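Local coordinates for protein glycoside Hydrolase (Bacteroides uniformis, PDB 5TA0) that probably hydrolyses agarose chains as a family 86 glycoside hydrolase of a gut bacterium, and is captured here as an engineered variant bound to neoagarooctaose, at residues A[357-362]-A[590-595]; A[166-171]-A[219-224]. All blocks are in the same frame, centred on the assembly; numbering follows the deposited sequence. Where two conformers were deposited one is given.

Contact 1 (A[357-362]-A[590-595]). With EDO (1,2-ethanediol), chain P.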
loop_
_atom_site.group_PDB
_atom_site.type_symbol
_atom_site.label_atom_id
_atom_site.label_comp_id
_atom_site.label_asym_id
_atom_site.label_seq_id
_atom_site.Cartn_x
_atom_site.Cartn_y
_atom_site.Cartn_z
ATOM N N PHE A 357 -3.861 4.194 -3.359
ATOM C CA PHE A 357 -2.590 4.752 -2.851
ATOM C C PHE A 357 -2.143 5.950 -3.688
ATOM O O PHE A 357 -1.647 6.939 -3.123
ATOM C CB PHE A 357 -1.469 3.710 -2.830
ATOM C CG PHE A 357 -1.783 2.480 -1.998
ATOM C CD1 PHE A 357 -2.416 2.567 -0.743
ATOM C CD2 PHE A 357 -1.423 1.239 -2.478
ATOM C CE1 PHE A 357 -2.689 1.429 0.003
ATOM C CE2 PHE A 357 -1.674 0.124 -1.737
ATOM C CZ PHE A 357 -2.319 0.209 -0.515
ATOM N N MET A 358 -2.401 5.896 -4.983
ATOM C CA MET A 358 -2.049 7.015 -5.892
ATOM C C MET A 358 -2.806 8.281 -5.498
ATOM O O MET A 358 -2.274 9.395 -5.659
ATOM C CB MET A 358 -2.336 6.610 -7.337
ATOM C CG MET A 358 -1.300 5.652 -7.906
ATOM S SD MET A 358 -1.844 4.680 -9.345
ATOM C CE MET A 358 -2.065 5.978 -10.546
ATOM N N GLU A 359 -4.017 8.144 -4.971
ATOM C CA GLU A 359 -4.778 9.295 -4.487
ATOM C C GLU A 359 -4.146 9.972 -3.290
ATOM O O GLU A 359 -4.540 11.097 -3.001
ATOM C CB GLU A 359 -6.196 8.929 -4.086
ATOM C CG GLU A 359 -7.069 8.476 -5.203
ATOM C CD GLU A 359 -8.441 8.073 -4.725
ATOM O OE1 GLU A 359 -9.040 8.805 -3.903
ATOM O OE2 GLU A 359 -8.902 7.034 -5.192
ATOM N N ARG A 360 -3.251 9.280 -2.561
ATOM C CA ARG A 360 -2.548 9.843 -1.388
ATOM C C ARG A 360 -1.085 9.894 -1.553
ATOM O O ARG A 360 -0.321 9.746 -0.593
ATOM C CB ARG A 360 -2.718 8.932 -0.172
ATOM C CG ARG A 360 -4.106 8.725 0.170
ATOM C CD ARG A 360 -4.225 8.005 1.504
ATOM N NE ARG A 360 -5.622 7.743 1.633
ATOM C CZ ARG A 360 -6.389 7.989 2.688
ATOM N NH1 ARG A 360 -5.897 8.481 3.825
ATOM N NH2 ARG A 360 -7.676 7.678 2.601
ATOM N N THR A 361 -0.637 10.086 -2.781
ATOM C CA THR A 361 0.743 9.986 -3.094
ATOM C C THR A 361 1.630 10.915 -2.249
ATOM O O THR A 361 2.773 10.578 -1.957
ATOM C CB THR A 361 0.961 10.158 -4.617
ATOM O OG1 THR A 361 2.331 9.943 -4.939
ATOM C CG2 THR A 361 0.517 11.535 -5.116
ATOM N N ASP A 362 1.118 12.072 -1.849
ATOM C CA ASP A 362 1.903 12.972 -1.000
ATOM C C ASP A 362 2.268 12.375 0.372
ATOM O O ASP A 362 3.295 12.739 0.892
ATOM C CB ASP A 362 1.172 14.312 -0.793
ATOM C CG ASP A 362 -0.183 14.173 -0.125
ATOM O OD1 ASP A 362 -0.885 13.166 -0.334
ATOM O OD2 ASP A 362 -0.557 15.131 0.581
ATOM N N ASN A 590 -24.918 5.744 -2.626
ATOM C CA ASN A 590 -23.773 4.942 -3.068
ATOM C C ASN A 590 -22.465 5.512 -2.530
ATOM O O ASN A 590 -22.265 6.726 -2.529
ATOM C CB ASN A 590 -23.709 4.832 -4.597
ATOM C CG ASN A 590 -22.793 3.707 -5.083
ATOM O OD1 ASN A 590 -22.422 2.808 -4.325
ATOM N ND2 ASN A 590 -22.431 3.749 -6.359
ATOM N N PHE A 591 -21.598 4.615 -2.064
ATOM C CA PHE A 591 -20.253 4.958 -1.604
ATOM C C PHE A 591 -19.245 4.062 -2.305
ATOM O O PHE A 591 -19.600 3.143 -3.037
ATOM C CB PHE A 591 -20.146 4.878 -0.065
ATOM C CG PHE A 591 -20.640 3.587 0.515
ATOM C CD1 PHE A 591 -21.917 3.507 1.054
ATOM C CD2 PHE A 591 -19.853 2.442 0.513
ATOM C CE1 PHE A 591 -22.396 2.315 1.585
ATOM C CE2 PHE A 591 -20.322 1.247 1.034
ATOM C CZ PHE A 591 -21.597 1.179 1.578
ATOM N N ARG A 592 -17.971 4.361 -2.101
ATOM C CA ARG A 592 -16.905 3.653 -2.780
ATOM C C ARG A 592 -16.817 2.189 -2.343
ATOM O O ARG A 592 -16.524 1.889 -1.180
ATOM C CB ARG A 592 -15.605 4.399 -2.480
ATOM C CG ARG A 592 -14.419 3.914 -3.249
ATOM C CD ARG A 592 -13.147 4.383 -2.622
ATOM N NE ARG A 592 -12.908 5.828 -2.640
ATOM C CZ ARG A 592 -11.853 6.435 -3.189
ATOM N NH1 ARG A 592 -10.947 5.752 -3.870
ATOM N NH2 ARG A 592 -11.682 7.747 -3.058
ATOM N N GLY A 593 -17.066 1.274 -3.277
ATOM C CA GLY A 593 -16.964 -0.144 -3.026
ATOM C C GLY A 593 -18.173 -0.805 -2.391
ATOM O O GLY A 593 -19.293 -0.272 -2.440
ATOM N N ASP A 594 -17.924 -1.967 -1.803
ATOM C CA ASP A 594 -18.983 -2.922 -1.499
ATOM C C ASP A 594 -19.651 -2.671 -0.156
ATOM O O ASP A 594 -19.123 -1.971 0.711
ATOM C CB ASP A 594 -18.468 -4.365 -1.627
ATOM C CG ASP A 594 -17.656 -4.819 -0.446
ATOM O OD1 ASP A 594 -16.456 -4.462 -0.367
ATOM O OD2 ASP A 594 -18.181 -5.544 0.423
ATOM N N VAL A 595 -20.838 -3.250 0.031
ATOM C CA VAL A 595 -21.613 -2.997 1.259
ATOM C C VAL A 595 -21.124 -3.776 2.489
ATOM O O VAL A 595 -21.675 -3.630 3.576
ATOM C CB VAL A 595 -23.140 -3.224 1.076
ATOM C CG1 VAL A 595 -23.686 -2.284 0.012
ATOM C CG2 VAL A 595 -23.457 -4.687 0.770
HETATM C C1 EDO P . -23.817 -1.836 4.766
HETATM O O1 EDO P . -23.958 -3.263 4.705
HETATM C C2 EDO P . -24.649 -1.343 5.934
HETATM O O2 EDO P . -24.216 -1.974 7.147
#
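E359 and R592 meet end-on in a two-pronged salt bridge, each carboxylate oxygen taking one terminal nitrogen of the guanidinium. R592 NH1 lies 2.8 Å from E359 OE2 in a nearly straight bond (172°), and R592 NH2 reaches E359 OE1 at 3.0 Å. Both oxygens are approached on their syn sides and both stay close to the guanidinium plane; the two flat groups are 23° from coplanar, so the pair of bonds fixes the rotation of each. The long side chains arrive from opposite directions and bridge backbones whose nearest CA atoms, of E359 and R592, are 13.5 Å apart. E359 runs out extended beyond CG, while R592 bends about CG-CD (chi3 -66°) to present its end. R592 NH2 also pairs with E607, so two acids flank this buried arginine and probably offset its positive charge. M435 of strand 434-441 packs against both side chains. The bridge ties the M358-T361 turn at the end of helix 340-358, in the alpha/beta barrel, to the loop between strands 583-585 and 602-609 of the C-terminal beta region, with strand 434-441 of the nine-stranded sheet alongside.

Contact 2 (A[166-171]-A[219-224]). With SO4 (sulfate ion), chain G.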
loop_
_atom_site.group_PDB
_atom_site.type_symbol
_atom_site.label_atom_id
_atom_site.label_comp_id
_atom_site.label_asym_id
_atom_site.label_seq_id
_atom_site.Cartn_x
_atom_site.Cartn_y
_atom_site.Cartn_z
ATOM N N GLU A 166 19.689 -0.717 29.831
ATOM C CA GLU A 166 19.480 -1.686 28.744
ATOM C C GLU A 166 17.979 -1.877 28.543
ATOM O O GLU A 166 17.413 -2.886 28.952
ATOM C CB GLU A 166 20.184 -3.002 29.046
ATOM C CG GLU A 166 20.237 -3.923 27.839
ATOM C CD GLU A 166 20.796 -5.292 28.119
ATOM O OE1 GLU A 166 21.621 -5.447 29.040
ATOM O OE2 GLU A 166 20.415 -6.253 27.420
ATOM N N PRO A 167 17.328 -0.900 27.891
ATOM C CA PRO A 167 15.898 -1.031 27.654
ATOM C C PRO A 167 15.593 -2.187 26.713
ATOM O O PRO A 167 16.440 -2.584 25.913
ATOM C CB PRO A 167 15.494 0.313 27.024
ATOM C CG PRO A 167 16.749 0.905 26.567
ATOM C CD PRO A 167 17.820 0.435 27.495
ATOM N N PHE A 168 14.394 -2.719 26.838
ATOM C CA PHE A 168 13.981 -3.894 26.056
ATOM C C PHE A 168 14.221 -3.713 24.570
ATOM O O PHE A 168 13.741 -2.776 23.954
ATOM C CB PHE A 168 12.514 -4.151 26.301
ATOM C CG PHE A 168 12.007 -5.391 25.652
ATOM C CD1 PHE A 168 12.413 -6.628 26.112
ATOM C CD2 PHE A 168 11.081 -5.324 24.599
ATOM C CE1 PHE A 168 11.934 -7.775 25.534
ATOM C CE2 PHE A 168 10.612 -6.478 24.015
ATOM C CZ PHE A 168 11.019 -7.692 24.493
ATOM N N GLY A 169 14.991 -4.632 23.993
ATOM C CA GLY A 169 15.393 -4.569 22.605
ATOM C C GLY A 169 16.769 -3.992 22.318
ATOM O O GLY A 169 17.159 -3.884 21.155
ATOM N N THR A 170 17.530 -3.600 23.344
ATOM C CA THR A 170 18.860 -3.026 23.127
ATOM C C THR A 170 19.729 -3.957 22.275
ATOM O O THR A 170 20.325 -3.503 21.291
ATOM C CB THR A 170 19.524 -2.669 24.459
ATOM O OG1 THR A 170 18.789 -1.579 25.064
ATOM C CG2 THR A 170 20.955 -2.275 24.286
ATOM N N ALA A 171 19.788 -5.235 22.626
ATOM C CA ALA A 171 20.650 -6.164 21.889
ATOM C C ALA A 171 20.147 -6.401 20.470
ATOM O O ALA A 171 20.928 -6.431 19.523
ATOM C CB ALA A 171 20.804 -7.473 22.625
ATOM N N ILE A 219 1.347 -5.962 24.453
ATOM C CA ILE A 219 1.258 -5.243 23.189
ATOM C C ILE A 219 2.064 -3.944 23.277
ATOM O O ILE A 219 2.839 -3.619 22.342
ATOM C CB ILE A 219 -0.221 -4.964 22.861
ATOM C CG1 ILE A 219 -0.937 -6.270 22.523
ATOM C CG2 ILE A 219 -0.369 -3.939 21.747
ATOM C CD1 ILE A 219 -2.443 -6.155 22.460
ATOM N N THR A 220 1.931 -3.176 24.354
ATOM C CA THR A 220 2.675 -1.933 24.444
ATOM C C THR A 220 4.199 -2.128 24.565
ATOM O O THR A 220 4.976 -1.256 24.161
ATOM C CB THR A 220 2.136 -0.984 25.516
ATOM O OG1 THR A 220 2.274 -1.543 26.818
ATOM C CG2 THR A 220 0.686 -0.638 25.277
ATOM N N LYS A 221 4.634 -3.259 25.118
ATOM C CA LYS A 221 6.052 -3.573 25.147
ATOM C C LYS A 221 6.636 -3.628 23.725
ATOM O O LYS A 221 7.756 -3.168 23.504
ATOM C CB LYS A 221 6.276 -4.890 25.876
ATOM C CG LYS A 221 7.721 -5.241 26.153
ATOM C CD LYS A 221 7.816 -6.597 26.850
ATOM C CE LYS A 221 9.179 -6.850 27.434
ATOM N NZ LYS A 221 9.371 -8.294 27.787
ATOM N N LEU A 222 5.898 -4.199 22.785
ATOM C CA LEU A 222 6.324 -4.215 21.388
ATOM C C LEU A 222 6.448 -2.795 20.837
ATOM O O LEU A 222 7.392 -2.462 20.104
ATOM C CB LEU A 222 5.341 -5.009 20.549
ATOM C CG LEU A 222 5.466 -4.760 19.050
ATOM C CD1 LEU A 222 6.667 -5.501 18.483
ATOM C CD2 LEU A 222 4.176 -5.163 18.376
ATOM N N PHE A 223 5.512 -1.924 21.216
ATOM C CA PHE A 223 5.616 -0.528 20.767
ATOM C C PHE A 223 6.846 0.179 21.339
ATOM O O PHE A 223 7.557 0.893 20.609
ATOM C CB PHE A 223 4.290 0.200 21.042
ATOM C CG PHE A 223 3.108 -0.433 20.390
ATOM C CD1 PHE A 223 3.220 -1.170 19.203
ATOM C CD2 PHE A 223 1.837 -0.309 20.949
ATOM C CE1 PHE A 223 2.125 -1.734 18.611
ATOM C CE2 PHE A 223 0.733 -0.874 20.351
ATOM C CZ PHE A 223 0.874 -1.597 19.171
ATOM N N GLU A 224 7.106 -0.023 22.645
ATOM C CA GLU A 224 8.312 0.513 23.293
ATOM C C GLU A 224 9.550 0.007 22.557
ATOM O O GLU A 224 10.467 0.782 22.278
ATOM C CB GLU A 224 8.428 0.126 24.798
ATOM C CG GLU A 224 7.568 0.936 25.783
ATOM C CD GLU A 224 7.717 0.556 27.271
ATOM O OE1 GLU A 224 8.769 0.014 27.673
ATOM O OE2 GLU A 224 6.729 0.778 27.982
HETATM S S SO4 G . 6.261 -9.950 27.970
HETATM O O1 SO4 G . 6.774 -9.737 26.565
HETATM O O2 SO4 G . 4.890 -9.345 28.068
HETATM O O3 SO4 G . 6.199 -11.411 28.302
HETATM O O4 SO4 G . 7.083 -9.226 29.005
#
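K221 lays the end of its side chain across one face of the F168 ring, the two crossing at about a right angle. The methylene CE sits almost over the ring centre, 3.3 Å from the centroid and 7° off the normal, a close CH-pi contact. NZ lies farther toward the rim, 3.9 Å from the centroid and 28° off the normal, a cation-pi contact whose nearest ring atom is F168 CE1. With CG anti to the backbone N (chi1 -172°) and the rest of the chain extended, the lysine carries CE and NZ over the ring. The ammonium also donates to a sulfate ion, probably from the crystallisation liquor, with NZ 2.8 Å from SO4 O4, so ring face and anion probably both balance its charge. A serine in place of F168 would probably leave the K221 methylenes without their aromatic support and the ammonium freer to swing. F168 is held in a type II turn, where P167 O accepts from the N and OG1 of T170, and G169 occupies the N-cap position of helix 170-183. The contact joins the entry to that helix with the first turns of helix 219-236, whose other sides pack on helices 204-210 and 264-271.

Overall arrangement
Contacts 1 and 2 are separate: their centres are 35 Å apart and their nearest atoms about 19 Å. Along the chain they follow in series, contact 2 closing before contact 1 opens. Contact 2, its centre about 27 Å from that of the chain, stays within the barrel and joins helices near its periphery, whereas contact 1, its centre about 12 Å from that of the chain, connects the barrel to the C-terminal beta region. The helices involved, 170-183, 219-236 and 340-358, all belong to the barrel that carries the glycan pocket. The side chain of K221 is about 14 Å from a bound calcium ion.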